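Benzoylformate Decarboxylase (Polynucleobacter necessarius, PDB 4K9Q) binds thiamine diphosphate and magnesium and probably decarboxylates benzoylformate to benzaldehyde. Local coordinates at residues A[181-184]-A[185-188]. Numbering follows the deposited sequence.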
ATOM      1  N   GLY A 181      17.789  24.902   5.164  1.00 17.40           N
ATOM      2  CA  GLY A 181      18.397  25.851   4.257  1.00 18.03           C
ATOM      3  C   GLY A 181      19.027  25.196   3.046  1.00 15.27           C
ATOM      4  O   GLY A 181      19.032  23.975   2.905  1.00 16.70           O
ATOM      5  N   PRO A 182      19.550  26.025   2.140  1.00 14.45           N
ATOM      6  CA  PRO A 182      20.089  25.576   0.860  1.00 12.35           C
ATOM      7  C   PRO A 182      21.536  25.128   0.997  1.00 15.85           C
ATOM      8  O   PRO A 182      22.229  25.576   1.904  1.00 18.88           O
ATOM      9  CB  PRO A 182      20.044  26.848   0.017  1.00 14.09           C
ATOM     10  CG  PRO A 182      20.286  27.945   1.012  1.00 16.95           C
ATOM     11  CD  PRO A 182      19.626  27.486   2.297  1.00 14.79           C
ATOM     12  N   ASP A 183      21.980  24.264   0.093  1.00 14.20           N
ATOM     13  CA  ASP A 183      23.401  23.963  -0.035  1.00 15.80           C
ATOM     14  C   ASP A 183      24.102  25.261  -0.454  1.00 14.72           C
ATOM     15  O   ASP A 183      23.788  25.827  -1.503  1.00 15.40           O
ATOM     16  CB  ASP A 183      23.591  22.877  -1.099  1.00 17.28           C
ATOM     17  CG  ASP A 183      25.027  22.407  -1.218  1.00 17.38           C
ATOM     18  OD1 ASP A 183      25.947  23.168  -0.855  1.00 18.53           O
ATOM     19  OD2 ASP A 183      25.237  21.280  -1.703  1.00 19.21           O
ATOM     20  N   PRO A 184      25.037  25.759   0.371  1.00 19.33           N
ATOM     21  CA  PRO A 184      25.761  26.991   0.012  1.00 16.35           C
ATOM     22  C   PRO A 184      26.437  26.929  -1.366  1.00 18.24           C
ATOM     23  O   PRO A 184      26.493  27.954  -2.051  1.00 19.83           O
ATOM     24  CB  PRO A 184      26.816  27.126   1.121  1.00 19.56           C
ATOM     25  CG  PRO A 184      26.825  25.802   1.832  1.00 25.20           C
ATOM     26  CD  PRO A 184      25.446  25.251   1.692  1.00 20.41           C
ATOM     27  N   ASP A 185      26.927  25.758  -1.768  1.00 17.84           N
ATOM     28  CA  ASP A 185      27.519  25.596  -3.104  1.00 18.88           C
ATOM     29  C   ASP A 185      26.495  25.858  -4.208  1.00 19.07           C
ATOM     30  O   ASP A 185      26.831  26.376  -5.274  1.00 18.06           O
ATOM     31  CB  ASP A 185      28.090  24.189  -3.301  1.00 21.08           C
ATOM     32  CG  ASP A 185      29.318  23.924  -2.449  1.00 28.76           C
ATOM     33  OD1 ASP A 185      29.960  24.901  -2.007  1.00 31.43           O
ATOM     34  OD2 ASP A 185      29.638  22.735  -2.231  1.00 29.04           O
ATOM     35  N   LYS A 186      25.247  25.473  -3.957  1.00 16.50           N
ATOM     36  CA  LYS A 186      24.193  25.665  -4.942  1.00 15.15           C
ATOM     37  C   LYS A 186      23.733  27.120  -4.969  1.00 14.58           C
ATOM     38  O   LYS A 186      23.410  27.655  -6.033  1.00 16.94           O
ATOM     39  CB  LYS A 186      23.032  24.701  -4.668  1.00 14.99           C
ATOM     40  CG  LYS A 186      23.325  23.268  -5.083  1.00 19.39           C
ATOM     41  CD  LYS A 186      23.253  23.149  -6.593  1.00 20.38           C
ATOM     42  CE  LYS A 186      23.651  21.776  -7.092  1.00 25.47           C
ATOM     43  NZ  LYS A 186      23.625  21.753  -8.581  1.00 24.01           N
ATOM     44  N   VAL A 187      23.705  27.771  -3.807  1.00 19.27           N
ATOM     45  CA  VAL A 187      23.386  29.195  -3.776  1.00 15.40           C
ATOM     46  C   VAL A 187      24.411  29.952  -4.620  1.00 17.18           C
ATOM     47  O   VAL A 187      24.055  30.828  -5.409  1.00 17.73           O
ATOM     48  CB  VAL A 187      23.396  29.779  -2.354  1.00 16.70           C
ATOM     49  CG1 VAL A 187      23.089  31.270  -2.394  1.00 17.57           C
ATOM     50  CG2 VAL A 187      22.393  29.059  -1.463  1.00 16.00           C
ATOM     51  N   LYS A 188      25.685  29.611  -4.444  1.00 18.42           N
ATOM     52  CA  LYS A 188      26.756  30.253  -5.205  1.00 19.45           C
ATOM     53  C   LYS A 188      26.583  30.020  -6.705  1.00 18.28           C
ATOM     54  O   LYS A 188      26.673  30.952  -7.505  1.00 18.12           O
ATOM     55  CB  LYS A 188      28.119  29.731  -4.742  1.00 19.97           C
ATOM     56  CG  LYS A 188      29.296  30.423  -5.404  1.00 30.28           C
ATOM     57  CD  LYS A 188      30.623  29.960  -4.801  1.00 42.86           C
ATOM     58  CE  LYS A 188      31.816  30.582  -5.528  1.00 55.56           C
ATOM     59  NZ  LYS A 188      33.133  30.123  -4.980  1.00 54.65           N
TER
HETATM   60  O   HOH W   1      27.505  20.704  -2.939  1.00 20.87           O
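Asp183 O receives Val187 N at 3.0 Å, the first i to i+4 bond of helix 184-196, and the next such bond, Lys188 N to Pro184 O, follows; Lys186 N adds a weak bond to Asp183 O. The start of this helix, which follows strand 180-181 and leads to strand 201-204 of a parallel six-stranded sheet, is a worked example of N-capping. Asp183 is the N-cap, and Pro184, which has no amide hydrogen to offer, takes the first helical position. With chi1 at -175°, CG of Asp183 points away from the residue's own N and sits beside its carbonyl carbon, which brings OD1 over the first turn to accept Asp185 N at 2.9 Å from above the carboxylate plane. The acidic Asp185 side chain comes close, its OD2 4.0 Å from Asp183 OD1, with the two carboxylate planes 39° apart. Arg179 of a second subunit forms a salt bridge with Asp183 OD1 and probably offsets this crowding of negative charge. Replacing Asp183 by alanine is likely to leave Asp185 N without its capping acceptor and to cost that arginine its salt bridge to the cap. Apart from the cap, Pro182 CG presses tightly against Val187 CG2 at 3.4 Å, joining the incoming loop to the helix, while Leu311 of strand 309-312 also touches Pro182. One water spans the two acids, donating to Asp183 OD2 at 2.6 Å and to Asp185 OD2 at 3.0 Å.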